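Local coordinates for protein cellulose 1,4-beta-cellobiosidase (Thermobifida fusca, PDB 4JJJ) that probably hydrolyses cellulose chains to release cellobiose, this chain being the glycoside hydrolase family 48 catalytic part of a longer protein, at residues Val39-Asp43 with Val183-Pro188; Tyr115-Leu119 with Asp205-Asp210; Gln176-Arg180 with Ser559-Tyr563; Asp269-Ile275 with Asn379-Tyr385. The protein carries 1 engineered substitution. One frame throughout, in Å; residues are numbered along the deposited sequence.

All four contacts join loops or short strands of the family 48 catalytic domain. Contacts 1 and 4 are largely buried; contacts 2 and 3 are only partly so, and contact 2 lies farthest from the centre of the chain. Contacts 1 and 3 share the loop between strands 170-173 and 189-190 and meet at one calcium ion, through Glu185 in the first and Arg180 and Glu560 in the second. Their chemistry differs: contact 1 is apolar with a water bridge, contact 2 is parallel backbone pairing, contact 3 is ionic and metal-linked, and contact 4 gathers donors round one carboxylate. Each also reaches bound glucose units, contact 4 touching units met by contacts 2 and 3.

Contact 1 of 4, residues Val39-Asp43 with Val183-Pro188; sequences VEAPD and VWETIP. With CA (calcium ion), chain E; GLC (alpha-D-glucopyranose), chain C; BGC (beta-D-glucopyranose), chain B; BGC (beta-D-glucopyranose), chain D.
With chi1 of Val39 at -180°, CG1 stands trans to the backbone N and is laid over the indole of Trp184, whose own chi1 of -58° brings the ring under the valine. This CH-pi contact joins two loops of the (alpha/alpha)6 catalytic domain of glycoside hydrolase family 48. Val39 CG1 lies 3.5 Å from the centroid of the six-membered ring of Trp184, only 8° off its normal. Val183 extends the apolar patch: its CG2 packs 3.8 Å from Val39 CG1 and also meets the carbonyl O of Ala41 at 3.6 Å. No direct hydrogen bond crosses between the segments. A water does that work, donating to Asp43 OD2 and Val183 O while accepting from Thr186 OG1 at 2.6 Å. The Asp43 carboxylate is further held by Tyr156 and a salt bridge to Arg588. The two loops face different sites. Glu40 turns its CB away from the contact, and its extended chain ends in the glycan pocket, where OE2 accepts from O2 of a bound glucose at 2.7 Å and the carboxylate is shared with His32 and Arg619. Glu185 grips the calcium ion with both oxygens, OE1 at 2.4 Å and OE2 at 2.6 Å.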
# COMPACT_ATOMS: atom_id res chain seq x y z
N VAL A 39 -1.93 7.44 13.72
CA VAL A 39 -2.32 6.05 13.74
C VAL A 39 -3.40 5.81 12.65
O VAL A 39 -4.54 6.30 12.74
CB VAL A 39 -2.89 5.61 15.13
CG1 VAL A 39 -3.28 4.17 15.14
CG2 VAL A 39 -1.83 6.00 16.23
N GLU A 40 -2.98 5.15 11.55
CA GLU A 40 -3.89 5.07 10.39
C GLU A 40 -3.65 3.87 9.50
O GLU A 40 -4.57 3.29 8.94
CB GLU A 40 -3.93 6.37 9.58
CG GLU A 40 -2.59 6.81 8.99
CD GLU A 40 -2.54 8.30 8.57
OE1 GLU A 40 -3.41 9.07 9.00
OE2 GLU A 40 -1.62 8.54 7.74
N ALA A 41 -2.41 3.50 9.28
CA ALA A 41 -1.99 2.35 8.53
C ALA A 41 -0.70 1.84 9.12
O ALA A 41 -0.75 0.85 9.79
CB ALA A 41 -1.95 2.55 6.99
N PRO A 42 0.39 2.63 9.12
CA PRO A 42 1.40 2.55 10.18
C PRO A 42 0.72 3.06 11.45
O PRO A 42 -0.32 3.73 11.37
CB PRO A 42 2.54 3.42 9.68
CG PRO A 42 1.86 4.45 8.90
CD PRO A 42 0.70 3.78 8.17
N ASP A 43 1.38 2.83 12.59
CA ASP A 43 0.83 3.28 13.85
C ASP A 43 1.76 4.20 14.61
O ASP A 43 1.47 4.50 15.79
CB ASP A 43 0.36 2.08 14.70
CG ASP A 43 1.42 1.18 15.18
OD1 ASP A 43 2.63 1.53 15.20
OD2 ASP A 43 1.11 -0.02 15.57
N VAL A 183 -5.82 -1.11 12.70
CA VAL A 183 -4.52 -0.49 13.12
C VAL A 183 -4.41 -0.40 14.62
O VAL A 183 -3.33 -0.40 15.21
CB VAL A 183 -4.39 0.89 12.42
CG1 VAL A 183 -5.49 1.83 12.89
CG2 VAL A 183 -2.97 1.43 12.56
N TRP A 184 -5.58 -0.29 15.30
CA TRP A 184 -5.65 -0.14 16.79
C TRP A 184 -5.48 -1.45 17.52
O TRP A 184 -5.32 -1.42 18.73
CB TRP A 184 -6.96 0.47 17.19
CG TRP A 184 -7.21 1.78 16.59
CD1 TRP A 184 -7.86 2.01 15.40
CD2 TRP A 184 -6.62 3.00 16.97
NE1 TRP A 184 -7.80 3.37 15.09
CE2 TRP A 184 -7.03 3.99 16.05
CE3 TRP A 184 -5.84 3.38 18.05
CZ2 TRP A 184 -6.61 5.34 16.15
CZ3 TRP A 184 -5.44 4.70 18.16
CH2 TRP A 184 -5.84 5.66 17.26
N GLU A 185 -5.54 -2.59 16.80
CA GLU A 185 -5.73 -3.93 17.41
C GLU A 185 -4.61 -4.88 17.16
O GLU A 185 -4.74 -6.04 17.48
CB GLU A 185 -7.08 -4.49 16.95
CG GLU A 185 -8.32 -3.70 17.46
CD GLU A 185 -9.58 -4.02 16.76
OE1 GLU A 185 -9.57 -4.09 15.53
OE2 GLU A 185 -10.63 -4.17 17.37
N THR A 186 -3.47 -4.42 16.62
CA THR A 186 -2.33 -5.26 16.28
C THR A 186 -1.35 -5.31 17.48
O THR A 186 -1.39 -4.46 18.38
CB THR A 186 -1.51 -4.63 15.12
OG1 THR A 186 -1.09 -3.29 15.58
CG2 THR A 186 -2.40 -4.55 13.87
N ILE A 187 -0.47 -6.28 17.44
CA ILE A 187 0.67 -6.38 18.35
C ILE A 187 1.93 -6.26 17.42
O ILE A 187 2.31 -7.20 16.71
CB ILE A 187 0.67 -7.69 19.19
CG1 ILE A 187 -0.63 -7.75 20.00
CG2 ILE A 187 1.96 -7.75 19.97
CD1 ILE A 187 -0.88 -9.12 20.55
N PRO A 188 2.57 -5.04 17.42
CA PRO A 188 3.76 -4.88 16.64
C PRO A 188 4.86 -5.87 17.05
O PRO A 188 5.07 -6.09 18.23
CB PRO A 188 4.18 -3.40 16.82
CG PRO A 188 2.87 -2.75 17.25
CD PRO A 188 2.23 -3.82 18.18
CA CA E . -11.80 -4.80 15.11
C1 GLC C . -7.38 9.89 6.56
C2 GLC C . -7.72 8.51 6.18
C3 GLC C . -6.46 7.60 6.25
C4 GLC C . -5.34 8.17 5.37
C5 GLC C . -5.15 9.63 5.80
C6 GLC C . -4.17 10.43 4.99
O1 GLC C . -6.95 9.75 7.86
O2 GLC C . -8.64 7.94 7.22
O3 GLC C . -6.77 6.26 5.92
O4 GLC C . -4.10 7.48 5.65
O5 GLC C . -6.39 10.35 5.66
O6 GLC C . -4.63 10.51 3.69
C2 BGC B . -7.87 8.22 5.78
C3 BGC B . -6.62 7.37 5.89
C4 BGC B . -5.40 8.12 5.30
C5 BGC B . -5.25 9.59 5.73
C6 BGC B . -4.26 10.38 4.88
C1 BGC B . -7.63 9.63 6.27
O1 BGC B . -8.87 10.37 6.05
O2 BGC B . -8.87 7.51 6.58
O3 BGC B . -6.79 6.12 5.23
O4 BGC B . -4.17 7.47 5.62
O5 BGC B . -6.51 10.26 5.61
O6 BGC B . -4.67 10.51 3.54
C2 BGC D . -2.14 6.48 4.92
C3 BGC D . -1.44 5.68 3.82
C4 BGC D . -2.31 4.47 3.40
C5 BGC D . -3.78 4.87 3.13
C6 BGC D . -4.63 3.64 2.90
C1 BGC D . -3.56 6.85 4.52
O2 BGC D . -1.44 7.69 5.16
O3 BGC D . -0.15 5.28 4.35
O4 BGC D . -1.71 3.88 2.22
O5 BGC D . -4.25 5.61 4.26
O6 BGC D . -4.56 2.76 4.00
O HOH W 1 -0.93 -1.10 14.10
O HOH W 2 -13.91 -5.37 13.87
O HOH W 3 -12.06 -6.82 16.27

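Contact 2 of 4, residues Tyr115-Leu119 with Asp205-Asp210; sequences YPSPL and DLFTDD. With BGC (beta-D-glucopyranose), chain F; BGC (beta-D-glucopyranose), chain G; BGC (beta-D-glucopyranose), chain H.
The Pro116 ring lies against the backbone of Asp205-Asp209, with CG 3.4 Å from Asp205 O and CB close to the carbonyl carbon of Thr208. It leads into a two-stranded parallel sheet, 117-118 beside 208-209, next to a glycan pocket to which Leu119, Thr208 and Asp210 belong. The peptide bond before Pro116 is cis, and this proline offers no N-H to the nearby Leu206 O; a water instead links that oxygen to Tyr115 O. Pairing falls to Ser117, which bonds to the residues flanking Thr208: Ser117 N donates to Phe207 O at 3.1 Å, and Asp209 N donates to Ser117 O at 2.8 Å. Phe207 O also sits at the edge of the Tyr115 ring, near the ring plane, beside CD2, while Pro116 CA adds a CA-H...O contact. The Tyr115 hydroxyl itself is taken by Gln109, and the Ser117 hydroxyl by Pro107.

Toward the sugar, Leu119 CD1 touches Thr208 CG2 at 3.5 Å and Leu119 CD2 comes near the Asp210 carboxylate. Asp210 has CG trans to its backbone N (chi1 -161°), which swings OD2 out to the glycan. There OD2 receives O6 of one glucose at 2.6 Å and O2 of a second at 2.7 Å, a single oxygen holding two units. With an alanine here, the two sugar hydroxyls would probably lose their common acceptor and the sugars be less firmly positioned. On the strand before it, Asp209 OD2 accepts from a water at 2.6 Å that also donates to Pro116 O.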
# COMPACT_ATOMS: atom_id res chain seq x y z
N TYR A 115 -7.00 -16.36 16.67
CA TYR A 115 -5.60 -16.53 16.52
C TYR A 115 -5.02 -16.87 17.88
O TYR A 115 -5.43 -16.25 18.90
CB TYR A 115 -4.99 -15.19 15.94
CG TYR A 115 -5.41 -15.02 14.50
CD1 TYR A 115 -6.60 -14.39 14.19
CD2 TYR A 115 -4.62 -15.52 13.50
CE1 TYR A 115 -6.97 -14.31 12.86
CE2 TYR A 115 -4.97 -15.43 12.19
CZ TYR A 115 -6.15 -14.79 11.89
OH TYR A 115 -6.58 -14.65 10.52
N PRO A 116 -4.02 -17.72 17.92
CA PRO A 116 -3.32 -18.30 16.82
C PRO A 116 -4.09 -19.35 16.05
O PRO A 116 -4.92 -20.07 16.61
CB PRO A 116 -2.05 -18.90 17.48
CG PRO A 116 -2.58 -19.31 18.84
CD PRO A 116 -3.38 -18.11 19.22
N SER A 117 -3.95 -19.27 14.70
CA SER A 117 -4.67 -20.10 13.75
C SER A 117 -3.80 -21.28 13.34
O SER A 117 -2.61 -21.18 13.17
CB SER A 117 -4.99 -19.26 12.52
OG SER A 117 -5.93 -19.95 11.74
N PRO A 118 -4.42 -22.50 13.27
CA PRO A 118 -3.61 -23.71 13.02
C PRO A 118 -3.25 -24.00 11.57
O PRO A 118 -3.96 -23.65 10.61
CB PRO A 118 -4.58 -24.83 13.51
CG PRO A 118 -5.95 -24.28 13.19
CD PRO A 118 -5.84 -22.76 13.35
N LEU A 119 -2.15 -24.67 11.42
CA LEU A 119 -1.81 -25.31 10.17
C LEU A 119 -2.77 -26.43 9.83
O LEU A 119 -3.15 -27.20 10.72
CB LEU A 119 -0.42 -25.90 10.24
CG LEU A 119 0.80 -25.01 10.18
CD1 LEU A 119 0.98 -24.03 11.32
CD2 LEU A 119 1.99 -25.96 10.18
N ASP A 205 3.60 -17.35 18.40
CA ASP A 205 2.45 -18.02 18.82
C ASP A 205 1.30 -17.19 19.24
O ASP A 205 0.30 -17.73 19.77
CB ASP A 205 2.79 -19.11 19.91
CG ASP A 205 3.52 -18.54 21.15
OD1 ASP A 205 3.76 -17.33 21.20
OD2 ASP A 205 3.72 -19.31 22.15
N LEU A 206 1.32 -15.86 18.94
CA LEU A 206 0.12 -15.06 19.00
C LEU A 206 -0.70 -15.33 17.70
O LEU A 206 -1.85 -15.06 17.63
CB LEU A 206 0.55 -13.57 18.98
CG LEU A 206 1.21 -13.05 20.26
CD1 LEU A 206 1.90 -11.71 20.04
CD2 LEU A 206 0.20 -12.88 21.32
N PHE A 207 0.02 -15.76 16.67
CA PHE A 207 -0.45 -15.74 15.30
C PHE A 207 -0.68 -17.09 14.68
O PHE A 207 -1.70 -17.26 14.03
CB PHE A 207 0.44 -14.84 14.44
CG PHE A 207 0.68 -13.48 15.04
CD1 PHE A 207 -0.36 -12.68 15.41
CD2 PHE A 207 1.97 -12.98 15.24
CE1 PHE A 207 -0.18 -11.42 15.95
CE2 PHE A 207 2.19 -11.75 15.79
CZ PHE A 207 1.12 -10.95 16.10
N THR A 208 0.25 -18.01 14.83
CA THR A 208 0.20 -19.35 14.20
C THR A 208 0.24 -20.39 15.31
O THR A 208 1.03 -20.23 16.24
CB THR A 208 1.38 -19.46 13.31
OG1 THR A 208 1.31 -18.43 12.29
CG2 THR A 208 1.44 -20.77 12.57
N ASP A 209 -0.62 -21.38 15.19
CA ASP A 209 -0.73 -22.50 16.17
C ASP A 209 -0.00 -23.66 15.55
O ASP A 209 -0.44 -24.25 14.56
CB ASP A 209 -2.19 -22.78 16.41
CG ASP A 209 -2.43 -23.81 17.51
OD1 ASP A 209 -1.44 -24.20 18.14
OD2 ASP A 209 -3.64 -24.13 17.70
N ASP A 210 1.19 -23.96 16.07
CA ASP A 210 2.02 -25.00 15.56
C ASP A 210 2.53 -25.74 16.77
O ASP A 210 2.61 -25.20 17.87
CB ASP A 210 3.15 -24.41 14.74
CG ASP A 210 3.80 -25.41 13.81
OD1 ASP A 210 3.66 -26.65 14.01
OD2 ASP A 210 4.48 -24.91 12.88
C2 BGC F . 5.11 -22.57 6.65
C3 BGC F . 5.35 -23.97 7.24
C4 BGC F . 5.90 -23.85 8.67
C5 BGC F . 5.04 -22.89 9.53
C6 BGC F . 5.41 -22.65 10.99
C1 BGC F . 4.29 -21.73 7.60
O2 BGC F . 4.49 -22.76 5.43
O3 BGC F . 6.32 -24.70 6.43
O4 BGC F . 5.64 -25.15 9.35
O5 BGC F . 5.04 -21.59 8.83
O6 BGC F . 4.31 -22.55 11.90
C2 BGC G . 6.53 -26.88 10.58
C3 BGC G . 7.57 -28.00 10.66
C4 BGC G . 7.86 -28.54 9.25
C5 BGC G . 8.23 -27.39 8.29
C6 BGC G . 8.68 -27.93 6.94
C1 BGC G . 6.85 -25.88 9.42
O2 BGC G . 6.54 -26.26 11.86
O3 BGC G . 7.02 -29.05 11.54
O4 BGC G . 8.87 -29.57 9.34
O5 BGC G . 6.97 -26.62 8.14
O6 BGC G . 7.43 -28.28 6.40
C2 BGC H . 2.71 -17.51 8.82
C3 BGC H . 3.75 -18.58 8.51
C4 BGC H . 3.19 -19.57 7.46
C5 BGC H . 2.70 -18.78 6.24
C6 BGC H . 1.97 -19.70 5.20
C1 BGC H . 2.33 -16.80 7.52
O2 BGC H . 3.32 -16.59 9.71
O3 BGC H . 4.03 -19.27 9.75
O4 BGC H . 4.22 -20.43 6.98
O5 BGC H . 1.75 -17.80 6.68
O6 BGC H . 0.76 -20.25 5.72
O HOH W 4 -3.87 -13.75 19.06
O HOH W 5 -5.83 -22.89 16.92
O HOH W 6 -1.28 -26.70 13.85

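Contact 3 of 4, residues Gln176-Arg180 with Ser559-Tyr563; sequences QRGAR and SEGLY. With CA (calcium ion), chain E; BGC (beta-D-glucopyranose), chain I.
This is an ionic, metal-linked contact between two loops of the (alpha/alpha)6 domain, one between strands 170-173 and 189-190, the other following helix 519-533. A calcium ion joins them: Arg180 O and Glu560 OE1 each bind it at 2.4 Å, and Glu185, Asp408 and two waters complete its shell of seven oxygen ligands. The Glu560 chain bends at chi2 (-71°), bringing its carboxylate within reach of both the ion and the Arg180 guanidinium. One oxygen thus serves the metal and the other a salt bridge, OE2 accepting from Arg180 NH2 at 2.9 Å. The donor approaches from above the carboxylate plane, while OE2 lies near the plane of the guanidinium; the two flat groups are 40° apart. A calcium-bound water also links the pair, accepting from Arg180 NE and donating to Glu560 OE2 at 2.7 Å. The other calcium-bound water donates to Ser559 O.

Farther along, the Arg177 guanidinium points its edge at the backbone of Tyr563: NH1 donates to Tyr563 O at 2.8 Å, and NH2 adds a weak bond to that same oxygen. Glu181 pairs with NE and Glu185 O takes NH2, which together hold the guanidinium in its orientation. Leu562 CD1 rests against the edge of this group. Away from the metal, the loop also reaches the glycan pocket, where Gln176 NE2 donates to O6 of a bound glucose at 2.9 Å, with a nearly straight angle of 167°.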
# COMPACT_ATOMS: atom_id res chain seq x y z
N GLN A 176 -1.74 -9.10 11.34
CA GLN A 176 -1.60 -10.55 11.33
C GLN A 176 -2.92 -11.32 11.53
O GLN A 176 -2.97 -12.53 11.20
CB GLN A 176 -0.65 -11.15 12.39
CG GLN A 176 0.77 -10.77 12.34
CD GLN A 176 1.53 -11.55 11.31
OE1 GLN A 176 1.99 -12.73 11.55
NE2 GLN A 176 1.69 -10.98 10.14
N ARG A 177 -3.95 -10.67 11.96
CA ARG A 177 -5.13 -11.41 12.56
C ARG A 177 -6.42 -11.13 11.86
O ARG A 177 -7.51 -11.06 12.43
CB ARG A 177 -5.21 -11.19 14.11
CG ARG A 177 -3.93 -11.78 14.76
CD ARG A 177 -3.93 -11.69 16.28
NE ARG A 177 -3.92 -10.36 16.77
CZ ARG A 177 -3.94 -9.98 18.03
NH1 ARG A 177 -3.99 -10.92 18.95
NH2 ARG A 177 -3.87 -8.69 18.38
N GLY A 178 -6.29 -11.01 10.55
CA GLY A 178 -7.50 -11.07 9.72
C GLY A 178 -8.24 -9.74 9.53
O GLY A 178 -7.75 -8.61 9.86
N ALA A 179 -9.38 -9.83 8.90
CA ALA A 179 -10.11 -8.70 8.48
C ALA A 179 -10.58 -7.73 9.48
O ALA A 179 -10.85 -6.56 9.19
CB ALA A 179 -11.31 -9.14 7.62
N ARG A 180 -10.75 -8.19 10.74
CA ARG A 180 -11.34 -7.36 11.76
C ARG A 180 -10.27 -6.78 12.62
O ARG A 180 -10.58 -6.12 13.58
CB ARG A 180 -12.37 -8.21 12.57
CG ARG A 180 -13.67 -8.36 11.79
CD ARG A 180 -14.79 -8.92 12.67
NE ARG A 180 -15.17 -8.04 13.74
CZ ARG A 180 -16.17 -8.29 14.59
NH1 ARG A 180 -16.90 -9.42 14.45
NH2 ARG A 180 -16.45 -7.44 15.57
N SER A 559 -15.36 -8.49 21.07
CA SER A 559 -15.42 -8.27 19.61
C SER A 559 -14.46 -7.20 19.11
O SER A 559 -14.03 -7.34 17.97
CB SER A 559 -16.79 -7.93 19.14
OG SER A 559 -17.25 -6.88 19.83
N GLU A 560 -14.17 -6.19 19.94
CA GLU A 560 -13.29 -5.07 19.56
C GLU A 560 -12.26 -4.84 20.64
O GLU A 560 -12.50 -5.16 21.85
CB GLU A 560 -14.09 -3.84 19.23
CG GLU A 560 -15.20 -4.05 18.21
CD GLU A 560 -14.67 -4.29 16.80
OE1 GLU A 560 -13.49 -4.03 16.57
OE2 GLU A 560 -15.51 -4.75 15.98
N GLY A 561 -11.14 -4.19 20.28
CA GLY A 561 -10.06 -3.90 21.22
C GLY A 561 -8.94 -4.87 21.08
O GLY A 561 -9.01 -5.81 20.29
N LEU A 562 -7.89 -4.69 21.87
CA LEU A 562 -6.68 -5.50 21.71
C LEU A 562 -6.83 -6.86 22.31
O LEU A 562 -7.03 -7.00 23.54
CB LEU A 562 -5.50 -4.77 22.39
CG LEU A 562 -4.19 -5.53 22.34
CD1 LEU A 562 -3.81 -6.01 20.94
CD2 LEU A 562 -3.16 -4.72 23.01
N TYR A 563 -6.90 -7.88 21.44
CA TYR A 563 -6.90 -9.25 21.90
C TYR A 563 -5.53 -9.80 22.18
O TYR A 563 -4.62 -9.67 21.39
CB TYR A 563 -7.62 -10.16 20.84
CG TYR A 563 -7.74 -11.63 21.23
CD1 TYR A 563 -8.66 -11.95 22.19
CD2 TYR A 563 -6.89 -12.58 20.73
CE1 TYR A 563 -8.80 -13.27 22.59
CE2 TYR A 563 -7.02 -13.93 21.10
CZ TYR A 563 -7.95 -14.22 22.09
OH TYR A 563 -8.10 -15.51 22.48
CA CA E . -11.80 -4.80 15.11
C2 BGC I . -0.82 -13.60 5.91
C3 BGC I . -0.39 -14.84 6.66
C4 BGC I . 1.11 -14.88 6.89
C5 BGC I . 1.62 -13.59 7.47
C6 BGC I . 3.10 -13.45 7.56
C1 BGC I . -0.24 -12.35 6.63
O2 BGC I . -2.23 -13.49 5.77
O3 BGC I . -0.81 -16.02 5.93
O4 BGC I . 1.31 -15.96 7.87
O5 BGC I . 1.17 -12.46 6.66
O6 BGC I . 3.48 -12.25 8.21
O HOH W 2 -13.91 -5.37 13.87
O HOH W 3 -12.06 -6.82 16.27

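Contact 4 of 4, residues Asp269-Ile275 with Asn379-Tyr385; sequences DKYFKKI and NSWKGSY. With BGC (beta-D-glucopyranose), chain I; BGC (beta-D-glucopyranose), chain H.
Tyr385 and Asn379 converge on the carboxylate of Asp269, the tight, buried part of this contact. Asp269 CG lies opposite the backbone N (chi1 -178°), which carries the carboxylate across to both. OD2 takes three donors: Tyr385 OH on its syn lone pair at 2.7 Å, while Tyr271 N (3.1 Å) and Lys273 N (3.0 Å) come from opposite sides of the carboxylate plane. OD1 receives Asn379 ND2 at 2.9 Å, nearly straight (172°), with the amide set square to the carboxylate, and also pairs with Ser320. Lys273 CE and Ser380 OG sandwich the Tyr385 ring. Replacing Asp269 by a leucine is likely to strip the Tyr385 hydroxyl and the Asn379 amide of the carboxylate that both bind and let the turn shift. Asn379 ND2, 3.6 Å from Ile275 CD1, adds a second, weak bond to Lys274 O.

The packing is looser at both ends: at one Lys274 turns outward, exposed; at the other a water bridges Lys270 NZ and Gly383 O. Lys270 NZ, paired with Glu108, and Tyr271 OH donate to two bound glucose units. With OD2 accepting from Tyr271 N, two residues on, Asp269 forms an Asx turn next to residues of the glycan pocket.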
# COMPACT_ATOMS: atom_id res chain seq x y z
N ASP A 269 -3.09 -16.47 -6.31
CA ASP A 269 -3.84 -16.83 -5.10
C ASP A 269 -2.84 -17.06 -3.92
O ASP A 269 -1.74 -17.56 -4.13
CB ASP A 269 -4.62 -18.13 -5.38
CG ASP A 269 -5.45 -18.57 -4.19
OD1 ASP A 269 -6.58 -18.03 -4.04
OD2 ASP A 269 -4.97 -19.44 -3.45
N LYS A 270 -3.30 -16.78 -2.70
CA LYS A 270 -2.47 -16.88 -1.56
C LYS A 270 -1.72 -18.22 -1.52
O LYS A 270 -0.53 -18.26 -1.24
CB LYS A 270 -3.27 -16.68 -0.32
CG LYS A 270 -2.53 -16.53 0.97
CD LYS A 270 -3.43 -16.40 2.21
CE LYS A 270 -2.62 -16.30 3.49
NZ LYS A 270 -3.53 -16.12 4.63
N TYR A 271 -2.49 -19.31 -1.65
CA TYR A 271 -1.91 -20.63 -1.58
C TYR A 271 -1.89 -21.32 -2.95
O TYR A 271 -1.91 -22.58 -3.06
CB TYR A 271 -2.64 -21.48 -0.54
CG TYR A 271 -2.37 -21.02 0.86
CD1 TYR A 271 -1.16 -21.27 1.45
CD2 TYR A 271 -3.37 -20.27 1.57
CE1 TYR A 271 -0.88 -20.77 2.76
CE2 TYR A 271 -3.10 -19.78 2.85
CZ TYR A 271 -1.84 -20.05 3.40
OH TYR A 271 -1.65 -19.56 4.72
N PHE A 272 -1.73 -20.54 -4.00
CA PHE A 272 -1.62 -20.98 -5.35
C PHE A 272 -2.77 -21.95 -5.73
O PHE A 272 -2.53 -22.87 -6.48
CB PHE A 272 -0.21 -21.59 -5.61
CG PHE A 272 0.91 -20.58 -5.48
CD1 PHE A 272 1.24 -19.76 -6.56
CD2 PHE A 272 1.61 -20.43 -4.26
CE1 PHE A 272 2.20 -18.77 -6.33
CE2 PHE A 272 2.59 -19.47 -4.09
CZ PHE A 272 2.85 -18.61 -5.14
N LYS A 273 -3.94 -21.70 -5.19
CA LYS A 273 -5.12 -22.45 -5.67
C LYS A 273 -5.48 -22.05 -7.04
O LYS A 273 -5.32 -20.90 -7.49
CB LYS A 273 -6.30 -22.15 -4.84
CG LYS A 273 -6.24 -22.51 -3.39
CD LYS A 273 -6.33 -23.95 -3.08
CE LYS A 273 -7.04 -24.18 -1.74
NZ LYS A 273 -7.07 -25.67 -1.58
N LYS A 274 -6.13 -22.96 -7.75
CA LYS A 274 -6.67 -22.58 -9.02
C LYS A 274 -7.71 -21.47 -8.84
O LYS A 274 -8.58 -21.51 -7.94
CB LYS A 274 -7.40 -23.76 -9.62
CG LYS A 274 -8.04 -23.56 -10.99
CD LYS A 274 -8.66 -24.91 -11.44
CE LYS A 274 -9.29 -24.82 -12.81
NZ LYS A 274 -8.29 -24.82 -13.92
N ILE A 275 -7.64 -20.48 -9.71
CA ILE A 275 -8.63 -19.41 -9.66
C ILE A 275 -9.98 -19.80 -10.18
O ILE A 275 -10.10 -20.41 -11.26
CB ILE A 275 -8.19 -18.17 -10.45
CG1 ILE A 275 -6.81 -17.69 -10.00
CG2 ILE A 275 -9.30 -17.12 -10.41
CD1 ILE A 275 -6.76 -17.15 -8.60
N ASN A 379 -10.45 -14.51 -4.57
CA ASN A 379 -10.54 -15.99 -4.83
C ASN A 379 -10.70 -16.81 -3.52
O ASN A 379 -10.71 -18.04 -3.55
CB ASN A 379 -9.28 -16.50 -5.57
CG ASN A 379 -9.50 -17.87 -6.20
OD1 ASN A 379 -10.43 -18.03 -6.93
ND2 ASN A 379 -8.63 -18.75 -5.97
N SER A 380 -10.63 -16.15 -2.38
CA SER A 380 -10.73 -16.84 -1.08
C SER A 380 -11.67 -16.07 -0.20
O SER A 380 -11.31 -15.12 0.52
CB SER A 380 -9.40 -16.94 -0.41
OG SER A 380 -9.41 -17.70 0.82
N TRP A 381 -12.98 -16.44 -0.23
CA TRP A 381 -13.91 -15.76 0.60
C TRP A 381 -13.54 -15.85 2.11
O TRP A 381 -13.38 -16.93 2.65
CB TRP A 381 -15.34 -16.32 0.32
CG TRP A 381 -16.41 -15.42 0.76
CD1 TRP A 381 -17.30 -15.66 1.78
CD2 TRP A 381 -16.74 -14.11 0.26
NE1 TRP A 381 -18.11 -14.57 1.96
CE2 TRP A 381 -17.78 -13.61 1.04
CE3 TRP A 381 -16.24 -13.31 -0.77
CZ2 TRP A 381 -18.36 -12.34 0.80
CZ3 TRP A 381 -16.78 -12.08 -1.01
CH2 TRP A 381 -17.86 -11.60 -0.23
N LYS A 382 -13.53 -14.69 2.76
CA LYS A 382 -13.26 -14.52 4.16
C LYS A 382 -11.86 -15.01 4.46
O LYS A 382 -11.49 -15.30 5.65
CB LYS A 382 -14.31 -15.18 5.02
CG LYS A 382 -15.58 -14.36 4.97
CD LYS A 382 -16.65 -15.13 5.67
CE LYS A 382 -17.91 -14.30 5.66
NZ LYS A 382 -19.02 -15.08 6.32
N GLY A 383 -11.07 -15.19 3.45
CA GLY A 383 -9.71 -15.75 3.67
C GLY A 383 -9.59 -17.19 4.18
O GLY A 383 -8.51 -17.58 4.62
N SER A 384 -10.61 -17.97 3.92
CA SER A 384 -10.63 -19.40 4.26
C SER A 384 -11.36 -20.19 3.16
O SER A 384 -11.86 -21.28 3.41
CB SER A 384 -11.22 -19.63 5.62
OG SER A 384 -12.58 -19.15 5.68
N TYR A 385 -11.40 -19.68 1.93
CA TYR A 385 -12.08 -20.31 0.82
C TYR A 385 -13.55 -20.64 1.24
O TYR A 385 -14.00 -21.77 0.94
CB TYR A 385 -11.34 -21.53 0.26
CG TYR A 385 -9.91 -21.16 -0.16
CD1 TYR A 385 -9.67 -20.46 -1.29
CD2 TYR A 385 -8.83 -21.43 0.67
CE1 TYR A 385 -8.36 -20.00 -1.60
CE2 TYR A 385 -7.54 -21.00 0.38
CZ TYR A 385 -7.32 -20.28 -0.78
OH TYR A 385 -6.04 -19.89 -1.04
C2 BGC I . -0.82 -13.60 5.91
C3 BGC I . -0.39 -14.84 6.66
C4 BGC I . 1.11 -14.88 6.89
C5 BGC I . 1.62 -13.59 7.47
C6 BGC I . 3.10 -13.45 7.56
C1 BGC I . -0.24 -12.35 6.63
O2 BGC I . -2.23 -13.49 5.77
O3 BGC I . -0.81 -16.02 5.93
O4 BGC I . 1.31 -15.96 7.87
O5 BGC I . 1.17 -12.46 6.66
O6 BGC I . 3.48 -12.25 8.21
C2 BGC H . 2.71 -17.51 8.82
C3 BGC H . 3.75 -18.58 8.51
C4 BGC H . 3.19 -19.57 7.46
C5 BGC H . 2.70 -18.78 6.24
C6 BGC H . 1.97 -19.70 5.20
C1 BGC H . 2.33 -16.80 7.52
O2 BGC H . 3.32 -16.59 9.71
O3 BGC H . 4.03 -19.27 9.75
O4 BGC H . 4.22 -20.43 6.98
O5 BGC H . 1.75 -17.80 6.68
O6 BGC H . 0.76 -20.25 5.72
O HOH W 7 -5.87 -18.36 4.41